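Local coordinates for trp repressor binding protein WrbA (Deinococcus radiodurans, PDB 1YDG) that catalyses the reduction of quinones to quinols by NADH or NADPH, using one FMN bound to each subunit of its homotetramer, at the interface of chains A and B and the interface of chains A and C. Coordinates in Å, arbitrary orientation; residue numbers count along the deposited sequence, not the author numbering. Chains: chain A/B/C, trp repressor binding protein WrbA.

Contact 1: the interface of chains A and B. Residues chain A 148-151; chain B 147-150.
A:Leu149 and B:Leu149 meet backbone to backbone in a short antiparallel beta bridge, by which two flavodoxin-like subunits of the WrbA homotetramer join strand 148-149 to its own copy. Two main-chain hydrogen bonds carry the bridge. The amide N of A:Leu149 donates to the carbonyl O of B:Leu149 at 3.0 Å, and the amide N of B:Leu149 returns the bond to A:Leu149 O at 3.0 Å. With 157° at the hydrogen in the second bond and a near-equal value in the first, the pair is close to straight and almost perfectly reciprocal, as expected for a pairing on the two-fold axis.

Apolar packing covers both sides of this bridge. On one, the leucine side chains cross at about a right angle, CB of A:Leu149 lying 3.9 Å from CB of B:Leu149. Both chains turn CG beside the backbone N (chi1 -40° in A:Leu149, -48° in B:Leu149), which brings the CD1 methyls together at 4.1 Å. On the other side the CG1 methyls of A:Val148 and B:Val148 face each other, but their modelled separation is too short to be trusted and says nothing about strain.

A solvent-mediated link lies beyond the bonded pair. Water 1 sits 2.7 Å from the carbonyl O of A:Pro151 and 2.7 Å from the carbonyl O of B:Ala147, so it can donate to both and tie together two acceptors that could not bond each other directly.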
loop_
_atom_site.group_PDB
_atom_site.type_symbol
_atom_site.label_atom_id
_atom_site.label_comp_id
_atom_site.label_asym_id
_atom_site.label_seq_id
_atom_site.Cartn_x
_atom_site.Cartn_y
_atom_site.Cartn_z
ATOM N N VAL A 148 14.440 -1.103 11.329
ATOM C CA VAL A 148 15.123 -1.884 10.289
ATOM C C VAL A 148 14.257 -3.097 10.090
ATOM O O VAL A 148 14.166 -3.931 10.988
ATOM C CB VAL A 148 16.514 -2.304 10.740
ATOM C CG1 VAL A 148 17.184 -3.219 9.674
ATOM C CG2 VAL A 148 17.353 -1.084 11.033
ATOM N N LEU A 149 13.603 -3.188 8.930
ATOM C CA LEU A 149 12.550 -4.175 8.735
ATOM C C LEU A 149 13.168 -5.482 8.278
ATOM O O LEU A 149 13.962 -5.492 7.344
ATOM C CB LEU A 149 11.494 -3.691 7.735
ATOM C CG LEU A 149 11.103 -2.198 7.842
ATOM C CD1 LEU A 149 9.969 -1.846 6.894
ATOM C CD2 LEU A 149 10.745 -1.767 9.251
ATOM N N THR A 150 12.792 -6.566 8.947
ATOM C CA THR A 150 13.357 -7.891 8.726
ATOM C C THR A 150 12.258 -8.923 8.484
ATOM O O THR A 150 12.097 -9.874 9.265
ATOM C CB THR A 150 14.213 -8.337 9.915
ATOM O OG1 THR A 150 13.376 -8.513 11.064
ATOM C CG2 THR A 150 15.291 -7.308 10.221
ATOM N N PRO A 151 11.506 -8.757 7.388
ATOM C CA PRO A 151 10.500 -9.733 7.015
ATOM C C PRO A 151 11.162 -11.040 6.584
ATOM O O PRO A 151 12.329 -11.032 6.212
ATOM C CB PRO A 151 9.809 -9.076 5.829
ATOM C CG PRO A 151 10.846 -8.242 5.230
ATOM C CD PRO A 151 11.573 -7.667 6.399
ATOM N N ALA B 147 15.267 -8.963 1.823
ATOM C CA ALA B 147 16.127 -7.826 2.079
ATOM C C ALA B 147 15.863 -7.313 3.498
ATOM O O ALA B 147 14.811 -7.582 4.091
ATOM C CB ALA B 147 15.867 -6.736 1.066
ATOM N N VAL B 148 16.849 -6.610 4.034
ATOM C CA VAL B 148 16.739 -5.886 5.280
ATOM C C VAL B 148 16.475 -4.436 4.915
ATOM O O VAL B 148 17.347 -3.767 4.357
ATOM C CB VAL B 148 18.049 -6.034 6.061
ATOM C CG1 VAL B 148 18.050 -5.202 7.361
ATOM C CG2 VAL B 148 18.292 -7.489 6.337
ATOM N N LEU B 149 15.261 -3.950 5.182
ATOM C CA LEU B 149 14.846 -2.652 4.687
ATOM C C LEU B 149 15.330 -1.567 5.627
ATOM O O LEU B 149 15.090 -1.655 6.819
ATOM C CB LEU B 149 13.339 -2.590 4.490
ATOM C CG LEU B 149 12.715 -3.781 3.737
ATOM C CD1 LEU B 149 11.297 -3.514 3.407
ATOM C CD2 LEU B 149 13.488 -4.085 2.473
ATOM N N THR B 150 16.040 -0.567 5.092
ATOM C CA THR B 150 16.625 0.493 5.909
ATOM C C THR B 150 16.135 1.892 5.519
ATOM O O THR B 150 16.929 2.763 5.161
ATOM C CB THR B 150 18.157 0.496 5.870
ATOM O OG1 THR B 150 18.608 0.774 4.533
ATOM C CG2 THR B 150 18.713 -0.814 6.377
HETATM O O HOH W 1 14.527 -9.411 5.990
#

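Contact 2: the interface of chains A and C. Residues chain A 89-90; chain C 101-102, 104-105, 108, 145.
The FMN-binding loop that follows strand 81-89 supplies A:Phe90, which enters a hydrophobic niche of chain C built from the end of helix 95-101, helix 105-109 and the loop residue C:Trp145. A:Phe90 hides 91 Å² against chain C, far more than any other residue of the patch. One face of its ring receives the indole edge of C:Trp145: NE1 stands 3.5 Å above the ring plane over its centre, and the two planes are turned 87° apart, a T-shaped arrangement in which the indole N-H could point into the pi cloud. C:Trp108 plays the opposite part, offering its face to the phenyl edge, with CE1 of A:Phe90 3.7 Å from CG of the indole and the planes at 67°. The other edge of the phenyl ring is met by C:Ile101, whose CG2 branch lies 3.5 Å from CD2 of A:Phe90, while CE2 comes 3.4 Å from the carbonyl O of C:Ile101. Thus one phenyl ring is gripped over a face and along its rim, which should limit its rotation.

Beside it, the stem of A:Arg89 passes across the carboxylate of C:Asp102, with CB 3.5 Å and CG 3.6 Å from OD1. A bend at chi2 (-70°) then carries NE toward water 2, which links the arginine to the carboxylate, lying 3.0 Å from NE of A:Arg89 and 2.6 Å from OD2 of C:Asp102.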
loop_
_atom_site.group_PDB
_atom_site.type_symbol
_atom_site.label_atom_id
_atom_site.label_comp_id
_atom_site.label_asym_id
_atom_site.label_seq_id
_atom_site.Cartn_x
_atom_site.Cartn_y
_atom_site.Cartn_z
ATOM N N ARG A 89 -8.613 -6.121 10.445
ATOM C CA ARG A 89 -9.899 -5.470 10.443
ATOM C C ARG A 89 -10.020 -4.724 9.123
ATOM O O ARG A 89 -9.420 -3.677 8.971
ATOM C CB ARG A 89 -9.981 -4.465 11.598
ATOM C CG ARG A 89 -9.955 -5.087 12.956
ATOM C CD ARG A 89 -11.223 -5.856 13.253
ATOM N NE ARG A 89 -11.138 -6.457 14.576
ATOM C CZ ARG A 89 -10.634 -7.660 14.834
ATOM N NH1 ARG A 89 -10.179 -8.445 13.868
ATOM N NH2 ARG A 89 -10.591 -8.083 16.083
ATOM N N PHE A 90 -10.782 -5.277 8.182
ATOM C CA PHE A 90 -10.965 -4.697 6.847
ATOM C C PHE A 90 -9.646 -4.349 6.152
ATOM O O PHE A 90 -9.530 -3.304 5.502
ATOM C CB PHE A 90 -11.859 -3.443 6.866
ATOM C CG PHE A 90 -13.188 -3.623 7.546
ATOM C CD1 PHE A 90 -14.142 -4.494 7.029
ATOM C CD2 PHE A 90 -13.504 -2.871 8.665
ATOM C CE1 PHE A 90 -15.387 -4.645 7.653
ATOM C CE2 PHE A 90 -14.730 -3.002 9.305
ATOM C CZ PHE A 90 -15.692 -3.887 8.793
ATOM N N ILE C 101 -14.396 2.627 12.661
ATOM C CA ILE C 101 -14.449 1.598 11.611
ATOM C C ILE C 101 -14.731 0.223 12.198
ATOM O O ILE C 101 -15.479 -0.560 11.610
ATOM C CB ILE C 101 -13.116 1.594 10.795
ATOM C CG1 ILE C 101 -13.094 2.808 9.868
ATOM C CG2 ILE C 101 -12.916 0.281 10.009
ATOM C CD1 ILE C 101 -11.739 3.244 9.380
ATOM N N ASP C 102 -14.135 -0.059 13.359
ATOM C CA ASP C 102 -14.271 -1.348 14.022
ATOM C C ASP C 102 -15.679 -1.567 14.624
ATOM O O ASP C 102 -15.963 -2.653 15.119
ATOM C CB ASP C 102 -13.186 -1.524 15.114
ATOM C CG ASP C 102 -11.786 -1.876 14.549
ATOM O OD1 ASP C 102 -11.594 -1.899 13.310
ATOM O OD2 ASP C 102 -10.853 -2.114 15.373
ATOM N N LEU C 104 -18.319 -1.103 12.631
ATOM C CA LEU C 104 -19.110 -1.221 11.419
ATOM C C LEU C 104 -19.341 -2.661 10.976
ATOM O O LEU C 104 -19.922 -2.885 9.913
ATOM C CB LEU C 104 -18.465 -0.424 10.288
ATOM C CG LEU C 104 -18.297 1.078 10.551
ATOM C CD1 LEU C 104 -17.610 1.730 9.353
ATOM C CD2 LEU C 104 -19.633 1.757 10.879
ATOM N N GLY C 105 -18.901 -3.620 11.796
ATOM C CA GLY C 105 -18.987 -5.037 11.482
ATOM C C GLY C 105 -20.400 -5.558 11.284
ATOM O O GLY C 105 -20.644 -6.346 10.385
ATOM N N TRP C 108 -21.627 -4.185 7.964
ATOM C CA TRP C 108 -20.896 -4.953 6.969
ATOM C C TRP C 108 -21.487 -6.360 6.794
ATOM O O TRP C 108 -21.746 -6.784 5.665
ATOM C CB TRP C 108 -19.416 -5.042 7.337
ATOM C CG TRP C 108 -18.662 -5.872 6.370
ATOM C CD1 TRP C 108 -18.170 -5.483 5.160
ATOM C CD2 TRP C 108 -18.346 -7.258 6.507
ATOM N NE1 TRP C 108 -17.551 -6.535 4.541
ATOM C CE2 TRP C 108 -17.649 -7.642 5.335
ATOM C CE3 TRP C 108 -18.595 -8.220 7.500
ATOM C CZ2 TRP C 108 -17.184 -8.938 5.136
ATOM C CZ3 TRP C 108 -18.136 -9.521 7.299
ATOM C CH2 TRP C 108 -17.438 -9.866 6.121
ATOM N N TRP C 145 -15.902 -3.352 1.979
ATOM C CA TRP C 145 -17.344 -3.052 2.075
ATOM C C TRP C 145 -18.095 -3.132 0.754
ATOM O O TRP C 145 -19.318 -2.985 0.754
ATOM C CB TRP C 145 -17.590 -1.651 2.632
ATOM C CG TRP C 145 -16.902 -1.314 3.902
ATOM C CD1 TRP C 145 -16.410 -2.177 4.836
ATOM C CD2 TRP C 145 -16.677 0.003 4.411
ATOM N NE1 TRP C 145 -15.870 -1.470 5.889
ATOM C CE2 TRP C 145 -16.028 -0.132 5.651
ATOM C CE3 TRP C 145 -16.957 1.287 3.932
ATOM C CZ2 TRP C 145 -15.620 0.970 6.402
ATOM C CZ3 TRP C 145 -16.566 2.378 4.688
ATOM C CH2 TRP C 145 -15.902 2.214 5.896
HETATM O O HOH W 2 -11.101 -4.336 16.672
#

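Contact 3: the interface of chains A and B. Residues chain A 153-154, 160, 166; chain B 108, 143-144, 146.
A:Pro166 caps the imidazole of B:His144, an FMN-binding residue at the end of helix 131-144, where the A-B interface of the flavodoxin-like subunits runs beside the cofactor site. The proline CG stands over the centre of the imidazole, 3.6 Å from the ring centroid, in a CH-pi contact. A:Tyr154 lies alongside the same histidine, pointing the same way, and its CE1 is 3.7 Å from ND1 of B:His144. The neighbouring CD1 of the same tyrosine edge meets CZ2 of B:Trp108 at 3.6 Å, in the indole plane, and lies 3.5 Å from the carbonyl O of B:His144, which sits at the edge of the tyrosine ring, in its plane. An alanine in place of B:His144 would probably leave A:Pro166 CG without its aromatic face and open a gap beside A:Tyr154.

The next shell holds that carbonyl. Within chain B, NE1 of B:Trp108 donates to this O at 2.9 Å, nearly straight (161° at the hydrogen) and in the indole plane, but well above the carbonyl plane. With CG opposite the backbone N (chi1 175°), the indole edge reaches both this O and A:Tyr154, and the bond probably fixes its turn. A second link runs through water 3, 2.7 Å from the backbone N of A:Tyr154 and 2.8 Å from O of B:His144.

Farther out, CD2 of A:Tyr154 stands 3.5 Å above the ring plane of A:Phe160, offset toward the rim.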
loop_
_atom_site.group_PDB
_atom_site.type_symbol
_atom_site.label_atom_id
_atom_site.label_comp_id
_atom_site.label_asym_id
_atom_site.label_seq_id
_atom_site.Cartn_x
_atom_site.Cartn_y
_atom_site.Cartn_z
ATOM N N GLY A 153 10.704 -13.007 3.961
ATOM C CA GLY A 153 10.880 -13.265 2.540
ATOM C C GLY A 153 10.622 -14.726 2.281
ATOM O O GLY A 153 9.789 -15.334 2.932
ATOM N N TYR A 154 11.349 -15.301 1.342
ATOM C CA TYR A 154 11.241 -16.731 1.083
ATOM C C TYR A 154 12.538 -17.415 1.526
ATOM O O TYR A 154 13.017 -18.350 0.889
ATOM C CB TYR A 154 10.907 -16.967 -0.392
ATOM C CG TYR A 154 9.515 -16.509 -0.823
ATOM C CD1 TYR A 154 9.306 -15.264 -1.414
ATOM C CD2 TYR A 154 8.410 -17.334 -0.652
ATOM C CE1 TYR A 154 8.031 -14.858 -1.818
ATOM C CE2 TYR A 154 7.139 -16.949 -1.058
ATOM C CZ TYR A 154 6.954 -15.709 -1.644
ATOM O OH TYR A 154 5.681 -15.346 -2.029
ATOM N N PHE A 160 7.079 -21.227 1.892
ATOM C CA PHE A 160 6.261 -21.800 0.802
ATOM C C PHE A 160 5.168 -22.751 1.315
ATOM O O PHE A 160 4.049 -22.754 0.806
ATOM C CB PHE A 160 7.145 -22.562 -0.199
ATOM C CG PHE A 160 8.126 -21.693 -0.940
ATOM C CD1 PHE A 160 7.724 -20.952 -2.053
ATOM C CD2 PHE A 160 9.454 -21.639 -0.544
ATOM C CE1 PHE A 160 8.642 -20.146 -2.755
ATOM C CE2 PHE A 160 10.381 -20.853 -1.236
ATOM C CZ PHE A 160 9.977 -20.101 -2.343
ATOM N N PRO A 166 5.718 -13.529 2.037
ATOM C CA PRO A 166 7.081 -13.079 2.321
ATOM C C PRO A 166 7.121 -11.910 3.297
ATOM O O PRO A 166 8.185 -11.579 3.834
ATOM C CB PRO A 166 7.606 -12.645 0.948
ATOM C CG PRO A 166 6.409 -12.312 0.154
ATOM C CD PRO A 166 5.212 -12.992 0.757
ATOM N N TRP B 108 17.151 -14.284 -7.604
ATOM C CA TRP B 108 16.211 -14.537 -6.523
ATOM C C TRP B 108 16.098 -16.045 -6.243
ATOM O O TRP B 108 16.178 -16.485 -5.092
ATOM C CB TRP B 108 14.830 -13.935 -6.877
ATOM C CG TRP B 108 13.753 -14.238 -5.875
ATOM C CD1 TRP B 108 13.505 -13.578 -4.693
ATOM C CD2 TRP B 108 12.794 -15.294 -5.944
ATOM N NE1 TRP B 108 12.452 -14.159 -4.038
ATOM C CE2 TRP B 108 11.993 -15.210 -4.782
ATOM C CE3 TRP B 108 12.529 -16.304 -6.875
ATOM C CZ2 TRP B 108 10.946 -16.105 -4.528
ATOM C CZ3 TRP B 108 11.492 -17.193 -6.617
ATOM C CH2 TRP B 108 10.711 -17.081 -5.455
ATOM N N MET B 143 10.911 -7.090 -0.071
ATOM C CA MET B 143 10.544 -8.073 0.947
ATOM C C MET B 143 10.517 -9.493 0.395
ATOM O O MET B 143 10.864 -10.440 1.105
ATOM C CB MET B 143 9.202 -7.768 1.577
ATOM C CG MET B 143 9.193 -6.446 2.320
ATOM S SD MET B 143 7.825 -6.301 3.443
ATOM C CE MET B 143 7.923 -4.561 3.873
ATOM N N HIS B 144 10.105 -9.631 -0.860
ATOM C CA HIS B 144 10.120 -10.930 -1.526
ATOM C C HIS B 144 11.534 -11.530 -1.579
ATOM O O HIS B 144 11.684 -12.746 -1.592
ATOM C CB HIS B 144 9.510 -10.821 -2.931
ATOM C CG HIS B 144 8.024 -10.676 -2.938
ATOM N ND1 HIS B 144 7.183 -11.654 -3.421
ATOM C CD2 HIS B 144 7.224 -9.672 -2.508
ATOM C CE1 HIS B 144 5.931 -11.252 -3.304
ATOM N NE2 HIS B 144 5.929 -10.054 -2.746
ATOM N N GLY B 146 13.826 -11.100 0.859
ATOM C CA GLY B 146 14.384 -11.183 2.204
ATOM C C GLY B 146 15.449 -10.122 2.436
ATOM O O GLY B 146 16.418 -10.344 3.158
HETATM O O HOH W 3 13.436 -14.299 -0.064
#

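Contact 1 and contact 3 belong to one A-B interface, their C-alpha centres about 11 Å apart. Stretches A 148-154 and B 143-150 run through both, with the exchanged twin implied by the two-fold, so the strand pairing adjoins the packing beside the FMN-binding histidine. Contact 2 lies about 30 Å from each, on the separate A-C interface. Trp108 of helix 105-109 serves both interfaces, from chain C in contact 2 and from chain B in contact 3. Since every copy repeats these roles, each subunit uses two distinct two-fold faces, consistent with the homotetramer, and FMN-binding residues stand at both, placing the cofactor sites near subunit boundaries.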